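Local coordinates for ribosome biogenesis GTPase A (Thermotoga maritima, PDB 3CNL), which binds GTP and probably hydrolyses it, probably also binding 23S rRNA and acting in a late step of 50S ribosomal subunit assembly, at residues Val26-Ala31 against Leu52-Asp57; Arg46-Ile51 against Gly75-Thr80; Thr110-Ile115 against Asp150-Leu155. One frame throughout, in Å; residues are numbered along the deposited sequence.

Contact 1: residues Val26-Ala31 against Leu52-Asp57; sequences VEVRDA and LLNKVD. With GNP (phosphoaminophosphonic acid-guanylate ester), chain B.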
loop_
_atom_site.group_PDB
_atom_site.type_symbol
_atom_site.label_atom_id
_atom_site.label_comp_id
_atom_site.label_asym_id
_atom_site.label_seq_id
_atom_site.Cartn_x
_atom_site.Cartn_y
_atom_site.Cartn_z
ATOM N N VAL A 26 3.325 12.414 -5.430
ATOM C CA VAL A 26 2.272 11.829 -4.594
ATOM C C VAL A 26 2.706 10.403 -4.234
ATOM O O VAL A 26 2.780 9.501 -5.094
ATOM C CB VAL A 26 0.900 11.837 -5.307
ATOM C CG1 VAL A 26 -0.177 11.160 -4.433
ATOM C CG2 VAL A 26 0.480 13.275 -5.659
ATOM N N GLU A 27 3.056 10.237 -2.967
ATOM C CA GLU A 27 3.468 8.946 -2.440
ATOM C C GLU A 27 2.221 8.186 -1.975
ATOM O O GLU A 27 1.568 8.551 -0.987
ATOM C CB GLU A 27 4.479 9.169 -1.319
ATOM C CG GLU A 27 5.147 7.929 -0.779
ATOM C CD GLU A 27 5.990 8.244 0.446
ATOM O OE1 GLU A 27 6.905 7.473 0.746
ATOM O OE2 GLU A 27 5.726 9.261 1.135
ATOM N N VAL A 28 1.884 7.142 -2.719
ATOM C CA VAL A 28 0.703 6.337 -2.432
ATOM C C VAL A 28 1.071 5.181 -1.476
ATOM O O VAL A 28 1.731 4.199 -1.868
ATOM C CB VAL A 28 0.007 5.856 -3.722
ATOM C CG1 VAL A 28 -1.270 5.010 -3.403
ATOM C CG2 VAL A 28 -0.340 7.044 -4.636
ATOM N N ARG A 29 0.629 5.331 -0.226
ATOM C CA ARG A 29 0.872 4.368 0.837
ATOM C C ARG A 29 -0.447 3.706 1.187
ATOM O O ARG A 29 -1.498 4.236 0.850
ATOM C CB ARG A 29 1.405 5.088 2.074
ATOM C CG ARG A 29 2.693 5.926 1.853
ATOM C CD ARG A 29 3.317 6.248 3.188
ATOM N NE ARG A 29 4.399 7.204 3.048
ATOM C CZ ARG A 29 5.175 7.629 4.035
ATOM N NH1 ARG A 29 5.009 7.172 5.275
ATOM N NH2 ARG A 29 6.134 8.509 3.775
ATOM N N ASP A 30 -0.387 2.559 1.852
ATOM C CA ASP A 30 -1.570 1.892 2.406
ATOM C C ASP A 30 -1.706 2.451 3.829
ATOM O O ASP A 30 -0.742 2.445 4.586
ATOM C CB ASP A 30 -1.371 0.356 2.386
ATOM C CG ASP A 30 -2.647 -0.423 2.719
ATOM O OD1 ASP A 30 -3.291 -0.097 3.724
ATOM O OD2 ASP A 30 -3.002 -1.386 1.993
ATOM N N ALA A 31 -2.886 2.974 4.174
ATOM C CA ALA A 31 -3.159 3.519 5.513
ATOM C C ALA A 31 -3.060 2.473 6.612
ATOM O O ALA A 31 -2.892 2.802 7.793
ATOM C CB ALA A 31 -4.566 4.151 5.543
ATOM N N LEU A 52 -0.054 10.235 0.654
ATOM C CA LEU A 52 -1.434 9.863 0.498
ATOM C C LEU A 52 -1.658 8.521 1.204
ATOM O O LEU A 52 -1.010 7.522 0.881
ATOM C CB LEU A 52 -1.769 9.792 -0.996
ATOM C CG LEU A 52 -3.187 9.549 -1.507
ATOM C CD1 LEU A 52 -3.257 9.915 -2.984
ATOM C CD2 LEU A 52 -3.582 8.112 -1.359
ATOM N N LEU A 53 -2.550 8.514 2.193
ATOM C CA LEU A 53 -2.834 7.286 2.933
ATOM C C LEU A 53 -4.045 6.654 2.299
ATOM O O LEU A 53 -5.170 7.070 2.563
ATOM C CB LEU A 53 -3.072 7.577 4.416
ATOM C CG LEU A 53 -1.880 8.197 5.140
ATOM C CD1 LEU A 53 -2.205 8.356 6.617
ATOM C CD2 LEU A 53 -0.548 7.399 4.931
ATOM N N ASN A 54 -3.816 5.665 1.431
ATOM C CA ASN A 54 -4.884 5.133 0.602
ATOM C C ASN A 54 -5.631 3.971 1.287
ATOM O O ASN A 54 -5.159 3.456 2.292
ATOM C CB ASN A 54 -4.285 4.672 -0.728
ATOM C CG ASN A 54 -5.294 4.589 -1.812
ATOM O OD1 ASN A 54 -6.287 5.280 -1.775
ATOM N ND2 ASN A 54 -5.047 3.744 -2.805
ATOM N N LYS A 55 -6.765 3.565 0.716
ATOM C CA LYS A 55 -7.557 2.401 1.172
ATOM C C LYS A 55 -8.108 2.564 2.605
ATOM O O LYS A 55 -8.244 1.566 3.336
ATOM C CB LYS A 55 -6.766 1.072 1.048
ATOM C CG LYS A 55 -6.192 0.760 -0.360
ATOM C CD LYS A 55 -5.597 -0.641 -0.465
ATOM C CE LYS A 55 -4.962 -0.839 -1.846
ATOM N NZ LYS A 55 -4.451 -2.230 -2.020
ATOM N N VAL A 56 -8.453 3.800 3.004
ATOM C CA VAL A 56 -8.974 4.048 4.376
ATOM C C VAL A 56 -10.273 3.276 4.651
ATOM O O VAL A 56 -10.670 3.024 5.824
ATOM C CB VAL A 56 -9.130 5.573 4.721
ATOM C CG1 VAL A 56 -7.769 6.281 4.719
ATOM C CG2 VAL A 56 -10.153 6.268 3.805
ATOM N N ASP A 57 -10.917 2.867 3.567
ATOM C CA ASP A 57 -12.176 2.132 3.670
ATOM C C ASP A 57 -12.028 0.735 4.297
ATOM O O ASP A 57 -12.979 0.222 4.900
ATOM C CB ASP A 57 -12.868 2.069 2.311
ATOM C CG ASP A 57 -12.056 1.323 1.288
ATOM O OD1 ASP A 57 -10.879 1.657 1.132
ATOM O OD2 ASP A 57 -12.591 0.397 0.646
HETATM P PG GNP B . 0.943 -2.164 -8.772
HETATM O O1G GNP B . 1.967 -1.054 -8.804
HETATM O O2G GNP B . 1.390 -3.335 -7.916
HETATM O O3G GNP B . 0.582 -2.526 -10.208
HETATM N N3B GNP B . -0.497 -1.826 -8.203
HETATM P PB GNP B . -1.153 -0.411 -7.965
HETATM O O1B GNP B . -0.381 0.344 -6.933
HETATM O O2B GNP B . -1.305 0.260 -9.290
HETATM O O3A GNP B . -2.550 -0.722 -7.393
HETATM P PA GNP B . -3.917 -0.914 -8.118
HETATM O O1A GNP B . -4.565 0.385 -8.362
HETATM O O2A GNP B . -3.820 -1.828 -9.268
HETATM O "O5'" GNP B . -4.788 -1.594 -7.021
HETATM C "C5'" GNP B . -4.406 -2.821 -6.382
HETATM C "C4'" GNP B . -5.656 -3.439 -5.763
HETATM O "O4'" GNP B . -6.190 -2.604 -4.696
HETATM C "C3'" GNP B . -6.834 -3.653 -6.698
HETATM O "O3'" GNP B . -7.494 -4.850 -6.313
HETATM C "C2'" GNP B . -7.714 -2.448 -6.402
HETATM O "O2'" GNP B . -9.056 -2.723 -6.729
HETATM C "C1'" GNP B . -7.551 -2.300 -4.894
HETATM N N9 GNP B . -7.721 -0.942 -4.385
HETATM C C8 GNP B . -7.144 0.201 -4.900
HETATM N N7 GNP B . -7.451 1.277 -4.215
HETATM C C5 GNP B . -8.296 0.799 -3.191
HETATM C C6 GNP B . -8.952 1.475 -2.125
HETATM O O6 GNP B . -8.938 2.689 -1.856
HETATM N N1 GNP B . -9.691 0.597 -1.310
HETATM C C2 GNP B . -9.786 -0.772 -1.504
HETATM N N2 GNP B . -10.543 -1.469 -0.631
HETATM N N3 GNP B . -9.173 -1.416 -2.482
HETATM C C4 GNP B . -8.457 -0.570 -3.286
HETATM O O HOH W 1 -2.302 -2.374 -0.437
#

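Contact 2: residues Arg46-Ile51 against Gly75-Thr80; sequences RKETII and GKRVIT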
loop_
_atom_site.group_PDB
_atom_site.type_symbol
_atom_site.label_atom_id
_atom_site.label_comp_id
_atom_site.label_asym_id
_atom_site.label_seq_id
_atom_site.Cartn_x
_atom_site.Cartn_y
_atom_site.Cartn_z
ATOM N N ARG A 46 13.887 17.118 -2.978
ATOM C CA ARG A 46 13.927 18.254 -3.919
ATOM C C ARG A 46 12.557 18.535 -4.579
ATOM O O ARG A 46 12.415 19.463 -5.386
ATOM C CB ARG A 46 15.021 18.036 -4.982
ATOM C CG ARG A 46 16.457 18.213 -4.442
ATOM C CD ARG A 46 17.555 18.028 -5.518
ATOM N NE ARG A 46 17.246 18.666 -6.808
ATOM C CZ ARG A 46 17.222 19.984 -7.027
ATOM N NH1 ARG A 46 16.923 20.453 -8.236
ATOM N NH2 ARG A 46 17.486 20.838 -6.046
ATOM N N LYS A 47 11.559 17.723 -4.229
ATOM C CA LYS A 47 10.220 17.825 -4.809
ATOM C C LYS A 47 9.205 18.145 -3.741
ATOM O O LYS A 47 9.457 17.922 -2.558
ATOM C CB LYS A 47 9.821 16.511 -5.500
ATOM C CG LYS A 47 10.932 15.871 -6.318
ATOM C CD LYS A 47 11.189 16.588 -7.634
ATOM C CE LYS A 47 12.402 15.985 -8.323
ATOM N NZ LYS A 47 12.619 16.542 -9.690
ATOM N N GLU A 48 8.056 18.667 -4.160
ATOM C CA GLU A 48 6.919 18.827 -3.265
ATOM C C GLU A 48 6.262 17.461 -3.109
ATOM O O GLU A 48 5.744 16.900 -4.076
ATOM C CB GLU A 48 5.931 19.868 -3.822
ATOM C CG GLU A 48 4.690 20.103 -2.968
ATOM C CD GLU A 48 5.001 20.701 -1.609
ATOM O OE1 GLU A 48 6.043 21.375 -1.483
ATOM O OE2 GLU A 48 4.206 20.496 -0.660
ATOM N N THR A 49 6.295 16.924 -1.896
ATOM C CA THR A 49 5.810 15.565 -1.648
ATOM C C THR A 49 4.506 15.588 -0.846
ATOM O O THR A 49 4.399 16.286 0.161
ATOM C CB THR A 49 6.862 14.716 -0.913
ATOM O OG1 THR A 49 8.050 14.629 -1.711
ATOM C CG2 THR A 49 6.343 13.298 -0.607
ATOM N N ILE A 50 3.521 14.840 -1.338
ATOM C CA ILE A 50 2.260 14.615 -0.629
ATOM C C ILE A 50 2.202 13.137 -0.212
ATOM O O ILE A 50 2.340 12.246 -1.052
ATOM C CB ILE A 50 1.066 14.942 -1.540
ATOM C CG1 ILE A 50 1.221 16.355 -2.138
ATOM C CG2 ILE A 50 -0.279 14.782 -0.788
ATOM C CD1 ILE A 50 0.135 16.714 -3.126
ATOM N N ILE A 51 2.021 12.876 1.078
ATOM C CA ILE A 51 1.807 11.497 1.552
ATOM C C ILE A 51 0.318 11.203 1.482
ATOM O O ILE A 51 -0.477 11.874 2.133
ATOM C CB ILE A 51 2.330 11.283 2.982
ATOM C CG1 ILE A 51 3.847 11.468 3.014
ATOM C CG2 ILE A 51 1.884 9.876 3.536
ATOM C CD1 ILE A 51 4.453 11.633 4.411
ATOM N N GLY A 75 5.386 17.751 10.390
ATOM C CA GLY A 75 5.361 18.848 9.424
ATOM C C GLY A 75 5.150 18.337 8.007
ATOM O O GLY A 75 5.620 18.943 7.036
ATOM N N LYS A 76 4.439 17.219 7.876
ATOM C CA LYS A 76 4.314 16.596 6.562
ATOM C C LYS A 76 2.981 16.857 5.891
ATOM O O LYS A 76 1.966 17.026 6.557
ATOM C CB LYS A 76 4.703 15.117 6.613
ATOM C CG LYS A 76 6.213 15.014 6.573
ATOM C CD LYS A 76 6.783 13.667 6.912
ATOM C CE LYS A 76 8.288 13.736 6.723
ATOM N NZ LYS A 76 8.883 12.386 6.821
ATOM N N ARG A 77 3.007 16.961 4.565
ATOM C CA ARG A 77 1.780 17.119 3.796
ATOM C C ARG A 77 1.159 15.721 3.626
ATOM O O ARG A 77 1.745 14.841 3.000
ATOM C CB ARG A 77 2.086 17.789 2.456
ATOM C CG ARG A 77 0.881 18.074 1.571
ATOM C CD ARG A 77 1.204 19.149 0.528
ATOM N NE ARG A 77 0.149 19.291 -0.491
ATOM C CZ ARG A 77 0.290 20.000 -1.610
ATOM N NH1 ARG A 77 1.435 20.622 -1.858
ATOM N NH2 ARG A 77 -0.704 20.078 -2.493
ATOM N N VAL A 78 -0.013 15.523 4.222
ATOM C CA VAL A 78 -0.641 14.213 4.282
ATOM C C VAL A 78 -2.131 14.327 4.048
ATOM O O VAL A 78 -2.789 15.207 4.617
ATOM C CB VAL A 78 -0.350 13.484 5.638
ATOM C CG1 VAL A 78 -0.854 14.277 6.866
ATOM C CG2 VAL A 78 -0.911 12.055 5.651
ATOM N N ILE A 79 -2.645 13.442 3.196
ATOM C CA ILE A 79 -4.074 13.313 2.960
ATOM C C ILE A 79 -4.467 11.851 3.099
ATOM O O ILE A 79 -3.604 10.982 3.108
ATOM C CB ILE A 79 -4.484 13.822 1.562
ATOM C CG1 ILE A 79 -3.915 12.925 0.457
ATOM C CG2 ILE A 79 -4.082 15.314 1.397
ATOM C CD1 ILE A 79 -4.534 13.138 -0.904
ATOM N N THR A 80 -5.764 11.579 3.207
ATOM C CA THR A 80 -6.239 10.199 3.235
ATOM C C THR A 80 -7.309 10.098 2.171
ATOM O O THR A 80 -7.985 11.082 1.895
ATOM C CB THR A 80 -6.880 9.855 4.585
ATOM O OG1 THR A 80 -7.952 10.769 4.816
ATOM C CG2 THR A 80 -5.854 9.967 5.737
HETATM O O HOH W 2 4.986 15.366 2.778
#

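Contact 3: residues Thr110-Ile115 against Asp150-Leu155; sequences TGKSTI and DTPGIL. With GNP (phosphoaminophosphonic acid-guanylate ester), chain B.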
loop_
_atom_site.group_PDB
_atom_site.type_symbol
_atom_site.label_atom_id
_atom_site.label_comp_id
_atom_site.label_asym_id
_atom_site.label_seq_id
_atom_site.Cartn_x
_atom_site.Cartn_y
_atom_site.Cartn_z
ATOM N N THR A 110 -0.516 -0.562 -3.808
ATOM C CA THR A 110 -1.082 0.458 -2.883
ATOM C C THR A 110 -2.214 1.285 -3.481
ATOM O O THR A 110 -2.834 2.068 -2.771
ATOM C CB THR A 110 -0.034 1.438 -2.399
ATOM O OG1 THR A 110 0.560 2.081 -3.540
ATOM C CG2 THR A 110 1.046 0.719 -1.581
ATOM N N GLY A 111 -2.460 1.134 -4.784
ATOM C CA GLY A 111 -3.615 1.783 -5.433
ATOM C C GLY A 111 -3.289 2.845 -6.485
ATOM O O GLY A 111 -4.142 3.682 -6.799
ATOM N N LYS A 112 -2.083 2.789 -7.049
ATOM C CA LYS A 112 -1.565 3.866 -7.900
ATOM C C LYS A 112 -2.274 3.972 -9.247
ATOM O O LYS A 112 -2.581 5.086 -9.699
ATOM C CB LYS A 112 -0.054 3.713 -8.095
ATOM C CG LYS A 112 0.725 3.661 -6.775
ATOM C CD LYS A 112 2.231 3.432 -6.971
ATOM C CE LYS A 112 2.543 2.122 -7.662
ATOM N NZ LYS A 112 2.002 0.963 -6.904
ATOM N N SER A 113 -2.539 2.822 -9.875
ATOM C CA SER A 113 -3.237 2.765 -11.164
ATOM C C SER A 113 -4.682 3.236 -11.026
ATOM O O SER A 113 -5.193 3.968 -11.876
ATOM C CB SER A 113 -3.216 1.347 -11.717
ATOM O OG SER A 113 -1.879 0.961 -11.976
ATOM N N THR A 114 -5.309 2.827 -9.929
ATOM C CA THR A 114 -6.649 3.231 -9.580
ATOM C C THR A 114 -6.747 4.748 -9.387
ATOM O O THR A 114 -7.671 5.385 -9.901
ATOM C CB THR A 114 -7.119 2.443 -8.333
ATOM O OG1 THR A 114 -7.070 1.036 -8.637
ATOM C CG2 THR A 114 -8.552 2.839 -7.914
ATOM N N ILE A 115 -5.797 5.329 -8.665
ATOM C CA ILE A 115 -5.736 6.787 -8.485
ATOM C C ILE A 115 -5.567 7.552 -9.815
ATOM O O ILE A 115 -6.277 8.533 -10.070
ATOM C CB ILE A 115 -4.663 7.171 -7.434
ATOM C CG1 ILE A 115 -5.144 6.723 -6.046
ATOM C CG2 ILE A 115 -4.345 8.683 -7.445
ATOM C CD1 ILE A 115 -4.118 6.842 -4.955
ATOM N N ASP A 150 1.044 9.712 -16.693
ATOM C CA ASP A 150 -0.020 8.718 -16.756
ATOM C C ASP A 150 0.413 7.319 -16.298
ATOM O O ASP A 150 -0.411 6.396 -16.280
ATOM C CB ASP A 150 -0.690 8.670 -18.153
ATOM C CG ASP A 150 0.214 8.095 -19.227
ATOM O OD1 ASP A 150 1.437 7.909 -19.003
ATOM O OD2 ASP A 150 -0.297 7.837 -20.334
ATOM N N THR A 151 1.696 7.167 -15.961
ATOM C CA THR A 151 2.215 5.914 -15.397
ATOM C C THR A 151 2.905 6.136 -14.049
ATOM O O THR A 151 3.730 7.050 -13.907
ATOM C CB THR A 151 3.165 5.151 -16.370
ATOM O OG1 THR A 151 4.474 5.743 -16.367
ATOM C CG2 THR A 151 2.626 5.175 -17.768
ATOM N N PRO A 152 2.590 5.281 -13.053
ATOM C CA PRO A 152 3.213 5.450 -11.752
ATOM C C PRO A 152 4.631 4.898 -11.727
ATOM O O PRO A 152 4.979 4.037 -12.538
ATOM C CB PRO A 152 2.309 4.629 -10.825
ATOM C CG PRO A 152 1.776 3.566 -11.678
ATOM C CD PRO A 152 1.658 4.139 -13.075
ATOM N N GLY A 153 5.445 5.408 -10.817
ATOM C CA GLY A 153 6.719 4.785 -10.514
ATOM C C GLY A 153 6.467 3.715 -9.456
ATOM O O GLY A 153 5.736 3.942 -8.482
ATOM N N ILE A 154 7.051 2.541 -9.644
ATOM C CA ILE A 154 6.855 1.451 -8.692
ATOM C C ILE A 154 8.152 1.269 -7.911
ATOM O O ILE A 154 9.213 1.065 -8.498
ATOM C CB ILE A 154 6.445 0.150 -9.410
ATOM C CG1 ILE A 154 5.176 0.383 -10.236
ATOM C CG2 ILE A 154 6.267 -1.000 -8.410
ATOM C CD1 ILE A 154 4.871 -0.704 -11.255
ATOM N N LEU A 155 8.056 1.356 -6.586
ATOM C CA LEU A 155 9.213 1.222 -5.717
ATOM C C LEU A 155 9.344 -0.179 -5.114
ATOM O O LEU A 155 8.459 -0.650 -4.402
ATOM C CB LEU A 155 9.151 2.276 -4.607
ATOM C CG LEU A 155 10.397 2.620 -3.780
ATOM C CD1 LEU A 155 10.435 1.882 -2.447
ATOM C CD2 LEU A 155 11.720 2.461 -4.559
HETATM P PG GNP B . 0.943 -2.164 -8.772
HETATM O O1G GNP B . 1.967 -1.054 -8.804
HETATM O O2G GNP B . 1.390 -3.335 -7.916
HETATM O O3G GNP B . 0.582 -2.526 -10.208
HETATM N N3B GNP B . -0.497 -1.826 -8.203
HETATM P PB GNP B . -1.153 -0.411 -7.965
HETATM O O1B GNP B . -0.381 0.344 -6.933
HETATM O O2B GNP B . -1.305 0.260 -9.290
HETATM O O3A GNP B . -2.550 -0.722 -7.393
HETATM P PA GNP B . -3.917 -0.914 -8.118
HETATM O O1A GNP B . -4.565 0.385 -8.362
HETATM O O2A GNP B . -3.820 -1.828 -9.268
HETATM O "O5'" GNP B . -4.788 -1.594 -7.021
HETATM C "C5'" GNP B . -4.406 -2.821 -6.382
HETATM C "C4'" GNP B . -5.656 -3.439 -5.763
HETATM O "O4'" GNP B . -6.190 -2.604 -4.696
HETATM C "C3'" GNP B . -6.834 -3.653 -6.698
HETATM O "O3'" GNP B . -7.494 -4.850 -6.313
HETATM C "C2'" GNP B . -7.714 -2.448 -6.402
HETATM O "O2'" GNP B . -9.056 -2.723 -6.729
HETATM C "C1'" GNP B . -7.551 -2.300 -4.894
HETATM N N9 GNP B . -7.721 -0.942 -4.385
HETATM C C8 GNP B . -7.144 0.201 -4.900
HETATM N N7 GNP B . -7.451 1.277 -4.215
HETATM C C5 GNP B . -8.296 0.799 -3.191
HETATM C C6 GNP B . -8.952 1.475 -2.125
HETATM O O6 GNP B . -8.938 2.689 -1.856
HETATM N N1 GNP B . -9.691 0.597 -1.310
HETATM C C2 GNP B . -9.786 -0.772 -1.504
HETATM N N2 GNP B . -10.543 -1.469 -0.631
HETATM N N3 GNP B . -9.173 -1.416 -2.482
HETATM C C4 GNP B . -8.457 -0.570 -3.286
#

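Contact 1: residues Val26-Ala31 against Leu52-Asp57
Asp30 and Lys55 meet where two parallel strands run out beside the guanine nucleotide. The Lys55 side chain crosses that of Asp30 at about a right angle. CB lies near GNP N1, and CG rests against the base, 3.4 Å from GNP C6. CD meets the carboxylate, 3.7 Å from Asp30 OD2. CE passes on to the sugar, and the chain, extended to its end (chi4 -176°), delivers NZ to GNP O4' in a hydrogen bond of 3.2 Å. NZ also bonds to Asn109 O and to a water that in turn bonds to Asp30 OD2, itself in a salt bridge with Arg32. Behind this tip regular parallel bonding runs from Leu52 N on Glu27 O to Ala31 N on Asn54 O (3.0 Å). Val28 and Asn54 point the same way, with Val28 CG1 4.0 Å from Asn54 ND2, which donates to Thr110 O. Asp57 OD1 accepts from GNP N1 at 2.9 Å and OD2 from N2, the guanine recognition of an NKxD motif. The aliphatic shaft thus packs on the base while three partners share the ammonium, and Asp30 OD2, 4.3 Å from Lys55 NZ and beyond a salt bridge, is linked to it through water.

Contact 2: residues Arg46-Ile51 against Gly75-Thr80
Backbone bonding joins Ile51 to the segment Arg77-Ile79: Ile51 N donates to Arg77 O at 2.8 Å, and Ile51 O accepts from Ile79 N. The same carbonyl oxygen receives a CA-H...O contact from Val78, 3.2 Å from its CA. A water extends the link, donating to Thr49 O and, at longer range, to Arg77 O. The charged interaction is a salt bridge in which Arg77 NH1 donates to Glu48 OE2 at 3.0 Å. The oxygen lies close to the guanidinium plane, at its edge, whereas the nitrogen stands 37° out of the carboxylate plane. Glu48 is bent at its second torsion (chi2 65°), and its side chain crosses that of Arg77 at about a right angle; Arg77 NH2 has a further partner in Leu94 O. Aliphatic carbon packs on the same charged group: Ile50 CD1 sits over one guanidinium face, 3.3 Å above the plane and displaced toward the rim, while Ile50 CG1 approaches Arg77 NE. Apolar contact lies on the sheet face of Ile51 and Val78, whose CG2 methyls are 4.1 Å apart; Ile51 CD1 reaches Lys76 CD. Parallel strands joined in this way through helix 61-73 form a beta-alpha-beta crossover, at the edge of the P-loop GTPase sheet.

Contact 3: residues Thr110-Ile115 against Asp150-Leu155
Lys112 and Pro152 cross obliquely, the proline ring lying against the root of the lysine chain with Pro152 CB 3.7 Å from Lys112 CB. Beyond CB the lysine chain stays near the other segment: CD lies 3.9 Å from Gly153 O and CE 4.1 Å from Ile154 CG1. Bends at chi3 (-61°) and chi4 (-58°) then bring CE and NZ round to the phosphates, where NZ bonds to GNP O1G (2.8 Å) and lies so close to GNP O1B that the exact distance of that bond is doubtful; it also donates to Val107 O. This is the P-loop, or Walker A, arrangement of strand, loop and helix, set beside Asp150-Gly153, whose DTPG sequence matches the G3 motif of GTPases. Gly111, at the N-cap, has a positive phi of 115° that calls for glycine. Its amide and that of Lys112 point to GNP O1B, while Ser113 grips GNP O2B twice, through N and through OG (2.8 Å). Thr114 does the same for the alpha phosphate, its OG1 2.6 Å from GNP O1A. Ile154, the neighbour of the lysine tip, sets CG1 and CD1 each 3.8 Å from GNP O1G, an apolar surface beside the gamma phosphate.

How the contacts relate
From the N terminus, strand 24-30 comes first, and contact 1 closes a loop back to it when strand 48-54 arrives alongside. Contact 2 opens on the earlier half of that strand, before contact 1 is complete, and closes at strand 78-80 after helix 61-73, so the two cross along the chain. They share strand 48-54, and Leu53 N probably bonds to Ile79 O between them. Contact 3 follows in series, bringing the P-loop and helix 112-120 to the end of strand 147-154. It touches contact 1, where Val28 O probably bonds to Thr110 OG1, but not contact 2. Base-binding residues thus precede phosphate-binding ones, the circularly permuted order of this GTPase.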